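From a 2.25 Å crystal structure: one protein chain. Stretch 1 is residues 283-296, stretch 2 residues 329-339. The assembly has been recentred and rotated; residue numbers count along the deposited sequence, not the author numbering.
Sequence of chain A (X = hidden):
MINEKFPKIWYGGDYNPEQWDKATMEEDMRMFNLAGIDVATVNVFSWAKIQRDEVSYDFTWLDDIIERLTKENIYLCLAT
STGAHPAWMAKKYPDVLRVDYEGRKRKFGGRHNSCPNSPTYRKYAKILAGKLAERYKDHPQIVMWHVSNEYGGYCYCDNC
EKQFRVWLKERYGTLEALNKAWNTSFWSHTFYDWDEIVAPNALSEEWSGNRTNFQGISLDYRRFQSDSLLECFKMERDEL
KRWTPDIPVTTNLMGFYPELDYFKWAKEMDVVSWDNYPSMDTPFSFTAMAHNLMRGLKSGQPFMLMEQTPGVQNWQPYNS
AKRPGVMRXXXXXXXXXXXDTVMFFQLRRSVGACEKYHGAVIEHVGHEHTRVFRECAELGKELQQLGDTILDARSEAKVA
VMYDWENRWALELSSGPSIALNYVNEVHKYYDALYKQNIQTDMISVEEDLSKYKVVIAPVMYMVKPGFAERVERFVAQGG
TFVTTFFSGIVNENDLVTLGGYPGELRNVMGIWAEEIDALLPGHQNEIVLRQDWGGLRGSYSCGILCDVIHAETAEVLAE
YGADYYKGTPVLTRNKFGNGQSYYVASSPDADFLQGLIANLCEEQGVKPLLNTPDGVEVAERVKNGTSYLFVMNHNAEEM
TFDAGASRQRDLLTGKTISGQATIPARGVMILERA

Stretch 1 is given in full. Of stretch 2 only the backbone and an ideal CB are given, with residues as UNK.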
ATOM      1  N   PRO A 283      17.461 -16.457   6.610  1.00 21.43           N
ATOM      2  CA  PRO A 283      18.824 -16.996   6.509  1.00 24.62           C
ATOM      3  C   PRO A 283      19.339 -17.548   7.842  1.00 23.50           C
ATOM      4  O   PRO A 283      19.281 -16.869   8.874  1.00 25.02           O
ATOM      5  CB  PRO A 283      19.648 -15.782   6.077  1.00 21.75           C
ATOM      6  CG  PRO A 283      18.669 -14.893   5.386  1.00 23.14           C
ATOM      7  CD  PRO A 283      17.366 -15.078   6.109  1.00 25.25           C
ATOM      8  N   PHE A 284      19.849 -18.773   7.818  1.00 20.75           N
ATOM      9  CA  PHE A 284      20.340 -19.408   9.046  1.00 23.49           C
ATOM     10  C   PHE A 284      21.451 -18.582   9.707  1.00 25.97           C
ATOM     11  O   PHE A 284      21.544 -18.535  10.939  1.00 26.88           O
ATOM     12  CB  PHE A 284      20.794 -20.851   8.776  1.00 21.40           C
ATOM     13  CG  PHE A 284      19.819 -21.641   7.931  1.00 29.27           C
ATOM     14  CD1 PHE A 284      20.272 -22.469   6.912  1.00 22.26           C
ATOM     15  CD2 PHE A 284      18.444 -21.544   8.151  1.00 22.88           C
ATOM     16  CE1 PHE A 284      19.377 -23.191   6.139  1.00 24.92           C
ATOM     17  CE2 PHE A 284      17.537 -22.261   7.374  1.00 24.28           C
ATOM     18  CZ  PHE A 284      18.005 -23.086   6.371  1.00 27.91           C
ATOM     19  N   SER A 285      22.276 -17.925   8.889  1.00 22.65           N
ATOM     20  CA  SER A 285      23.362 -17.090   9.404  1.00 21.95           C
ATOM     21  C   SER A 285      22.806 -15.826  10.062  1.00 24.36           C
ATOM     22  O   SER A 285      23.445 -15.236  10.939  1.00 21.73           O
ATOM     23  CB  SER A 285      24.341 -16.718   8.290  1.00 20.10           C
ATOM     24  OG  SER A 285      23.701 -15.974   7.268  1.00 17.88           O
ATOM     25  N   PHE A 286      21.611 -15.418   9.643  1.00 22.16           N
ATOM     26  CA  PHE A 286      20.956 -14.301  10.291  1.00 21.52           C
ATOM     27  C   PHE A 286      20.477 -14.638  11.701  1.00 21.42           C
ATOM     28  O   PHE A 286      20.714 -13.868  12.634  1.00 20.48           O
ATOM     29  CB  PHE A 286      19.787 -13.740   9.472  1.00 21.49           C
ATOM     30  CG  PHE A 286      19.121 -12.570  10.139  1.00 24.75           C
ATOM     31  CD1 PHE A 286      19.647 -11.293  10.006  1.00 25.41           C
ATOM     32  CD2 PHE A 286      18.011 -12.751  10.947  1.00 24.41           C
ATOM     33  CE1 PHE A 286      19.059 -10.210  10.647  1.00 26.44           C
ATOM     34  CE2 PHE A 286      17.414 -11.671  11.587  1.00 27.70           C
ATOM     35  CZ  PHE A 286      17.944 -10.398  11.439  1.00 25.56           C
ATOM     36  N   THR A 287      19.793 -15.765  11.883  1.00 21.13           N
ATOM     37  CA  THR A 287      19.363 -16.071  13.244  1.00 20.04           C
ATOM     38  C   THR A 287      20.580 -16.331  14.148  1.00 17.35           C
ATOM     39  O   THR A 287      20.556 -16.016  15.335  1.00 20.02           O
ATOM     40  CB  THR A 287      18.199 -17.134  13.356  1.00 22.19           C
ATOM     41  OG1 THR A 287      18.606 -18.267  14.143  1.00 23.44           O
ATOM     42  CG2 THR A 287      17.705 -17.573  12.016  1.00 16.75           C
ATOM     43  N   ALA A 288      21.669 -16.834  13.578  1.00 18.19           N
ATOM     44  CA  ALA A 288      22.917 -16.949  14.337  1.00 19.36           C
ATOM     45  C   ALA A 288      23.436 -15.558  14.750  1.00 23.93           C
ATOM     46  O   ALA A 288      23.871 -15.340  15.889  1.00 22.85           O
ATOM     47  CB  ALA A 288      23.974 -17.695  13.518  1.00 21.55           C
ATOM     48  N   MET A 289      23.389 -14.614  13.816  1.00 22.26           N
ATOM     49  CA  MET A 289      23.798 -13.245  14.107  1.00 22.41           C
ATOM     50  C   MET A 289      22.941 -12.632  15.226  1.00 21.18           C
ATOM     51  O   MET A 289      23.448 -11.874  16.059  1.00 18.55           O
ATOM     52  CB  MET A 289      23.757 -12.377  12.836  1.00 21.23           C
ATOM     53  CG  MET A 289      24.458 -11.029  12.996  1.00 20.82           C
ATOM     54  SD  MET A 289      24.381  -9.977  11.539  1.00 20.53           S
ATOM     55  CE  MET A 289      22.611  -9.891  11.268  1.00 25.01           C
ATOM     56  N   ALA A 290      21.654 -12.973  15.258  1.00 18.71           N
ATOM     57  CA  ALA A 290      20.771 -12.489  16.327  1.00 20.03           C
ATOM     58  C   ALA A 290      21.084 -13.074  17.724  1.00 19.64           C
ATOM     59  O   ALA A 290      21.130 -12.337  18.713  1.00 17.59           O
ATOM     60  CB  ALA A 290      19.289 -12.694  15.956  1.00 16.79           C
ATOM     61  N   HIS A 291      21.295 -14.387  17.809  1.00 17.85           N
ATOM     62  CA  HIS A 291      21.698 -14.984  19.076  1.00 17.28           C
ATOM     63  C   HIS A 291      23.000 -14.318  19.491  1.00 18.50           C
ATOM     64  O   HIS A 291      23.201 -13.964  20.658  1.00 19.01           O
ATOM     65  CB  HIS A 291      21.965 -16.488  18.942  1.00 16.93           C
ATOM     66  CG  HIS A 291      20.756 -17.321  18.634  1.00 18.76           C
ATOM     67  ND1 HIS A 291      19.670 -17.407  19.475  1.00 14.64           N
ATOM     68  CD2 HIS A 291      20.495 -18.156  17.597  1.00 18.93           C
ATOM     69  CE1 HIS A 291      18.777 -18.234  18.957  1.00 16.56           C
ATOM     70  NE2 HIS A 291      19.257 -18.702  17.819  1.00 18.25           N
ATOM     71  N   ASN A 292      23.897 -14.183  18.516  1.00 18.34           N
ATOM     72  CA  ASN A 292      25.199 -13.572  18.737  1.00 17.79           C
ATOM     73  C   ASN A 292      25.055 -12.187  19.359  1.00 17.72           C
ATOM     74  O   ASN A 292      25.664 -11.888  20.381  1.00 17.35           O
ATOM     75  CB  ASN A 292      25.960 -13.478  17.417  1.00 18.63           C
ATOM     76  CG  ASN A 292      27.462 -13.380  17.610  1.00 21.65           C
ATOM     77  OD1 ASN A 292      27.954 -12.615  18.451  1.00 19.68           O
ATOM     78  ND2 ASN A 292      28.201 -14.155  16.827  1.00 18.52           N
ATOM     79  N   LEU A 293      24.222 -11.352  18.748  1.00 16.38           N
ATOM     80  CA  LEU A 293      23.993 -10.010  19.259  1.00 15.78           C
ATOM     81  C   LEU A 293      23.466 -10.055  20.685  1.00 16.83           C
ATOM     82  O   LEU A 293      23.758  -9.179  21.490  1.00 22.22           O
ATOM     83  CB  LEU A 293      23.001  -9.259  18.364  1.00 16.82           C
ATOM     84  CG  LEU A 293      22.659  -7.838  18.804  1.00 17.20           C
ATOM     85  CD1 LEU A 293      23.899  -6.937  18.711  1.00 19.66           C
ATOM     86  CD2 LEU A 293      21.536  -7.285  17.959  1.00 17.71           C
ATOM     87  N   MET A 294      22.681 -11.074  21.011  1.00 17.51           N
ATOM     88  CA  MET A 294      22.090 -11.125  22.341  1.00 16.98           C
ATOM     89  C   MET A 294      23.168 -11.426  23.371  1.00 19.37           C
ATOM     90  O   MET A 294      23.106 -10.980  24.523  1.00 21.37           O
ATOM     91  CB  MET A 294      20.966 -12.163  22.410  1.00 20.15           C
ATOM     92  CG  MET A 294      19.751 -11.867  21.533  1.00 15.74           C
ATOM     93  SD  MET A 294      18.830 -10.383  21.964  1.00 15.74           S
ATOM     94  CE  MET A 294      19.605  -9.176  20.882  1.00 12.79           C
ATOM     95  N   ARG A 295      24.149 -12.210  22.953  1.00 19.83           N
ATOM     96  CA  ARG A 295      25.305 -12.485  23.784  1.00 22.41           C
ATOM     97  C   ARG A 295      26.109 -11.199  23.973  1.00 19.01           C
ATOM     98  O   ARG A 295      26.641 -10.933  25.050  1.00 19.52           O
ATOM     99  CB  ARG A 295      26.172 -13.552  23.124  1.00 18.16           C
ATOM    100  CG  ARG A 295      27.392 -13.928  23.913  1.00 23.12           C
ATOM    101  CD  ARG A 295      28.104 -15.095  23.256  1.00 22.97           C
ATOM    102  NE  ARG A 295      28.963 -14.709  22.139  1.00 18.84           N
ATOM    103  CZ  ARG A 295      28.820 -15.133  20.884  1.00 23.37           C
ATOM    104  NH1 ARG A 295      27.817 -15.943  20.551  1.00 18.65           N
ATOM    105  NH2 ARG A 295      29.690 -14.745  19.957  1.00 22.87           N
ATOM    106  N   GLY A 296      26.184 -10.399  22.918  1.00 18.86           N
ATOM    107  CA  GLY A 296      26.979  -9.183  22.955  1.00 21.24           C
ATOM    108  C   GLY A 296      26.375  -8.087  23.812  1.00 22.09           C
ATOM    109  O   GLY A 296      27.079  -7.187  24.271  1.00 23.34           O
ATOM    110  N   UNK A 329      17.734 -28.644  15.884  1.00 22.36           N
ATOM    111  CA  UNK A 329      18.799 -27.881  15.230  1.00 28.40           C
ATOM    112  C   UNK A 329      18.849 -26.445  15.749  1.00 22.55           C
ATOM    113  O   UNK A 329      19.883 -25.974  16.211  1.00 20.09           O
ATOM    114  CB  UNK A 329      18.599 -27.883  13.713  1.00 28.40           C
ATOM    115  N   UNK A 330      17.708 -25.767  15.671  1.00 24.62           N
ATOM    116  CA  UNK A 330      17.603 -24.351  16.027  1.00 23.27           C
ATOM    117  C   UNK A 330      17.716 -24.069  17.525  1.00 21.45           C
ATOM    118  O   UNK A 330      18.053 -22.949  17.921  1.00 23.37           O
ATOM    119  CB  UNK A 330      16.270 -23.800  15.517  1.00 23.27           C
ATOM    120  N   UNK A 331      17.426 -25.075  18.350  1.00 22.65           N
ATOM    121  CA  UNK A 331      17.654 -24.975  19.799  1.00 21.02           C
ATOM    122  C   UNK A 331      19.145 -25.014  20.118  1.00 21.47           C
ATOM    123  O   UNK A 331      19.635 -24.188  20.881  1.00 19.62           O
ATOM    124  CB  UNK A 331      16.932 -26.105  20.536  1.00 21.02           C
ATOM    125  N   UNK A 332      19.864 -25.983  19.548  1.00 20.41           N
ATOM    126  CA  UNK A 332      21.307 -26.046  19.761  1.00 21.16           C
ATOM    127  C   UNK A 332      22.049 -24.899  19.073  1.00 23.40           C
ATOM    128  O   UNK A 332      23.152 -24.528  19.488  1.00 22.51           O
ATOM    129  CB  UNK A 332      21.848 -27.386  19.257  1.00 21.16           C
ATOM    130  N   UNK A 333      21.452 -24.335  18.027  1.00 18.71           N
ATOM    131  CA  UNK A 333      22.041 -23.154  17.425  1.00 23.58           C
ATOM    132  C   UNK A 333      22.056 -22.017  18.450  1.00 19.90           C
ATOM    133  O   UNK A 333      23.049 -21.304  18.569  1.00 24.87           O
ATOM    134  CB  UNK A 333      21.273 -22.746  16.166  1.00 23.58           C
ATOM    135  N   UNK A 334      20.965 -21.860  19.191  1.00 18.07           N
ATOM    136  CA  UNK A 334      20.916 -20.864  20.248  1.00 18.74           C
ATOM    137  C   UNK A 334      21.990 -21.143  21.296  1.00 21.49           C
ATOM    138  O   UNK A 334      22.765 -20.252  21.664  1.00 19.71           O
ATOM    139  CB  UNK A 334      19.530 -20.839  20.896  1.00 18.74           C
ATOM    140  N   UNK A 335      22.051 -22.384  21.765  1.00 20.26           N
ATOM    141  CA  UNK A 335      23.022 -22.741  22.789  1.00 17.58           C
ATOM    142  C   UNK A 335      24.443 -22.449  22.309  1.00 21.38           C
ATOM    143  O   UNK A 335      25.268 -21.920  23.056  1.00 22.28           O
ATOM    144  CB  UNK A 335      22.880 -24.216  23.168  1.00 17.58           C
ATOM    145  N   UNK A 336      24.706 -22.792  21.051  1.00 23.35           N
ATOM    146  CA  UNK A 336      25.999 -22.581  20.412  1.00 19.64           C
ATOM    147  C   UNK A 336      26.438 -21.116  20.485  1.00 25.57           C
ATOM    148  O   UNK A 336      27.632 -20.815  20.477  1.00 23.78           O
ATOM    149  CB  UNK A 336      25.941 -23.037  18.953  1.00 19.64           C
ATOM    150  N   UNK A 337      25.471 -20.203  20.546  1.00 22.97           N
ATOM    151  CA  UNK A 337      25.799 -18.784  20.539  1.00 18.05           C
ATOM    152  C   UNK A 337      25.678 -18.099  21.888  1.00 18.41           C
ATOM    153  O   UNK A 337      25.841 -16.889  21.978  1.00 19.18           O
ATOM    154  CB  UNK A 337      24.897 -18.063  19.535  1.00 18.05           C
ATOM    155  N   UNK A 338      25.450 -18.875  22.943  1.00 21.18           N
ATOM    156  CA  UNK A 338      25.509 -18.333  24.288  1.00 17.69           C
ATOM    157  C   UNK A 338      24.291 -18.605  25.145  1.00 19.81           C
ATOM    158  O   UNK A 338      24.253 -18.222  26.306  1.00 24.99           O
ATOM    159  CB  UNK A 338      25.728 -16.821  24.209  1.00 17.69           C
ATOM    160  N   UNK A 339      23.289 -19.268  24.585  1.00 22.07           N
ATOM    161  CA  UNK A 339      22.064 -19.548  25.335  1.00 20.66           C
ATOM    162  C   UNK A 339      22.280 -20.638  26.384  1.00 18.59           C
ATOM    163  O   UNK A 339      22.811 -21.699  26.080  1.00 18.35           O
ATOM    164  CB  UNK A 339      20.944 -19.962  24.379  1.00 20.66           C
TER

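Two helices of one chain pack with their axes 9.2 Å apart at closest approach and 37° between their directions.

At position 329 CA-to-CB points toward stretch 1, but nothing there lies within 5.5 Å of the ideal CB. Stretch 1 sets no clear demand. The residue is Leu329, and it makes no contact with stretch 1.

Position 330 points sideways, again with open space around CB. Only a long side chain could reach the Phe284 ring, and an apolar or aromatic one would suit it. It is Trp330, whose CZ2 comes 4.3 Å from Phe284 CE2.

Position 331 points away and 332 is out of reach, so stretch 1 leaves both free. They are Ser331 and Tyr332.

Position 333 points toward stretch 1. Its ideal CB is 4.8 Å from His291 NE2. Within reach of a longer chain are the carbonyl of Phe284 and the hydroxyl of Thr287. A polar chain that can both donate and accept would fit well; others are possible. It is Gln333. Its NE2 donates to Phe284 O at 3.2 Å, and its OE1 accepts a weak hydrogen bond from Thr287 OG1 at 3.1 Å. A water links Gln333 OE1, Trp330 O and His291 NE2.

Position 334 points sideways, yet its ideal CB is already 3.3 Å from His291 CE1. This tight spacing favours a small residue. It is Ala334. Its CB lies over one face of the His291 ring, and its CA sits 3.6 Å from the ring centroid in a CH-pi contact.

Position 335 points away and 336 sideways, with nothing of stretch 1 within 5.5 Å of either ideal CB, so many side chains would do. They are Val335 and Ala336.

Position 337 points toward stretch 1. Its ideal CB is 3.4 Å from His291 CB and 3.7 Å from Arg295 NH1. The space beyond CB runs along stretch 1 toward Ala288, so a flat ring or slender chain could lie there. It is His337. One ring face lies over Ala288 O, and NE2 is 3.5 Å from Ala288 CB. The backbone also takes part: Arg295 NH1 donates to His337 O at 2.6 Å. A second water joins His337 ND1 and, weakly, Arg295 NH2.

Position 338 has phi 128° and psi -2°. A CB would jam against the preceding carbonyl oxygen and sit 3.1 Å from Arg295 CD. Both point to glycine, and it is Gly338.

Position 339 points sideways, unconstrained by stretch 1. It is Ala339.

Stretch 2 (329-339) LWSYQAVAHGA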
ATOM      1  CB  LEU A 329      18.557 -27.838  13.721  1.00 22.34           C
ATOM      2  CG  LEU A 329      19.708 -27.987  12.725  1.00 29.91           C
ATOM      3  CD1 LEU A 329      19.370 -27.246  11.444  1.00 26.70           C
ATOM      4  CD2 LEU A 329      21.046 -27.518  13.273  1.00 28.51           C
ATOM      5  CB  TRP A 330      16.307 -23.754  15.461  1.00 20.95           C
ATOM      6  CG  TRP A 330      16.295 -23.680  13.971  1.00 20.01           C
ATOM      7  CD1 TRP A 330      17.268 -24.118  13.131  1.00 18.12           C
ATOM      8  CD2 TRP A 330      15.261 -23.131  13.142  1.00 20.18           C
ATOM      9  NE1 TRP A 330      16.917 -23.872  11.828  1.00 23.78           N
ATOM     10  CE2 TRP A 330      15.687 -23.268  11.803  1.00 17.85           C
ATOM     11  CE3 TRP A 330      14.016 -22.539  13.400  1.00 21.98           C
ATOM     12  CZ2 TRP A 330      14.918 -22.840  10.722  1.00 20.62           C
ATOM     13  CZ3 TRP A 330      13.244 -22.111  12.321  1.00 22.36           C
ATOM     14  CH2 TRP A 330      13.701 -22.263  10.997  1.00 22.52           C
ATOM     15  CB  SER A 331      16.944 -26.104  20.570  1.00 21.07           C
ATOM     16  OG  SER A 331      15.547 -26.109  20.337  1.00 21.00           O
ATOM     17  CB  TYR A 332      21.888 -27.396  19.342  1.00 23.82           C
ATOM     18  CG  TYR A 332      21.586 -28.498  20.329  1.00 23.73           C
ATOM     19  CD1 TYR A 332      22.022 -28.412  21.645  1.00 24.85           C
ATOM     20  CD2 TYR A 332      20.864 -29.619  19.947  1.00 20.55           C
ATOM     21  CE1 TYR A 332      21.739 -29.414  22.563  1.00 23.46           C
ATOM     22  CE2 TYR A 332      20.580 -30.621  20.852  1.00 25.07           C
ATOM     23  CZ  TYR A 332      21.019 -30.510  22.155  1.00 23.67           C
ATOM     24  OH  TYR A 332      20.744 -31.510  23.046  1.00 25.77           O
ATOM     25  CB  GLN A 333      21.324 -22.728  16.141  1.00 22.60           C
ATOM     26  CG  GLN A 333      22.139 -21.726  15.312  1.00 23.85           C
ATOM     27  CD  GLN A 333      21.347 -21.142  14.160  1.00 24.39           C
ATOM     28  OE1 GLN A 333      20.134 -20.939  14.266  1.00 20.50           O
ATOM     29  NE2 GLN A 333      22.031 -20.870  13.046  1.00 20.16           N
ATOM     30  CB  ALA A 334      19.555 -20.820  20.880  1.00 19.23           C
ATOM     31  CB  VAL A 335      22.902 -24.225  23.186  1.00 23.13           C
ATOM     32  CG1 VAL A 335      23.961 -24.582  24.233  1.00 15.17           C
ATOM     33  CG2 VAL A 335      21.490 -24.523  23.694  1.00 14.40           C
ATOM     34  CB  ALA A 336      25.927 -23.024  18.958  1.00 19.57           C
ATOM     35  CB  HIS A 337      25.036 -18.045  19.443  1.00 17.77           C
ATOM     36  CG  HIS A 337      25.439 -18.468  18.066  1.00 20.22           C
ATOM     37  ND1 HIS A 337      26.630 -18.080  17.491  1.00 21.90           N
ATOM     38  CD2 HIS A 337      24.840 -19.287  17.173  1.00 17.66           C
ATOM     39  CE1 HIS A 337      26.735 -18.621  16.292  1.00 19.32           C
ATOM     40  NE2 HIS A 337      25.659 -19.354  16.072  1.00 18.62           N
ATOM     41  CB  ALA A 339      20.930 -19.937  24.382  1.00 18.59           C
TER
HETATM   42  O   HOH W   1      18.552 -20.911  16.334  1.00 18.52           O
HETATM   43  O   HOH W   2      29.244 -17.135  18.075  1.00 23.28           O
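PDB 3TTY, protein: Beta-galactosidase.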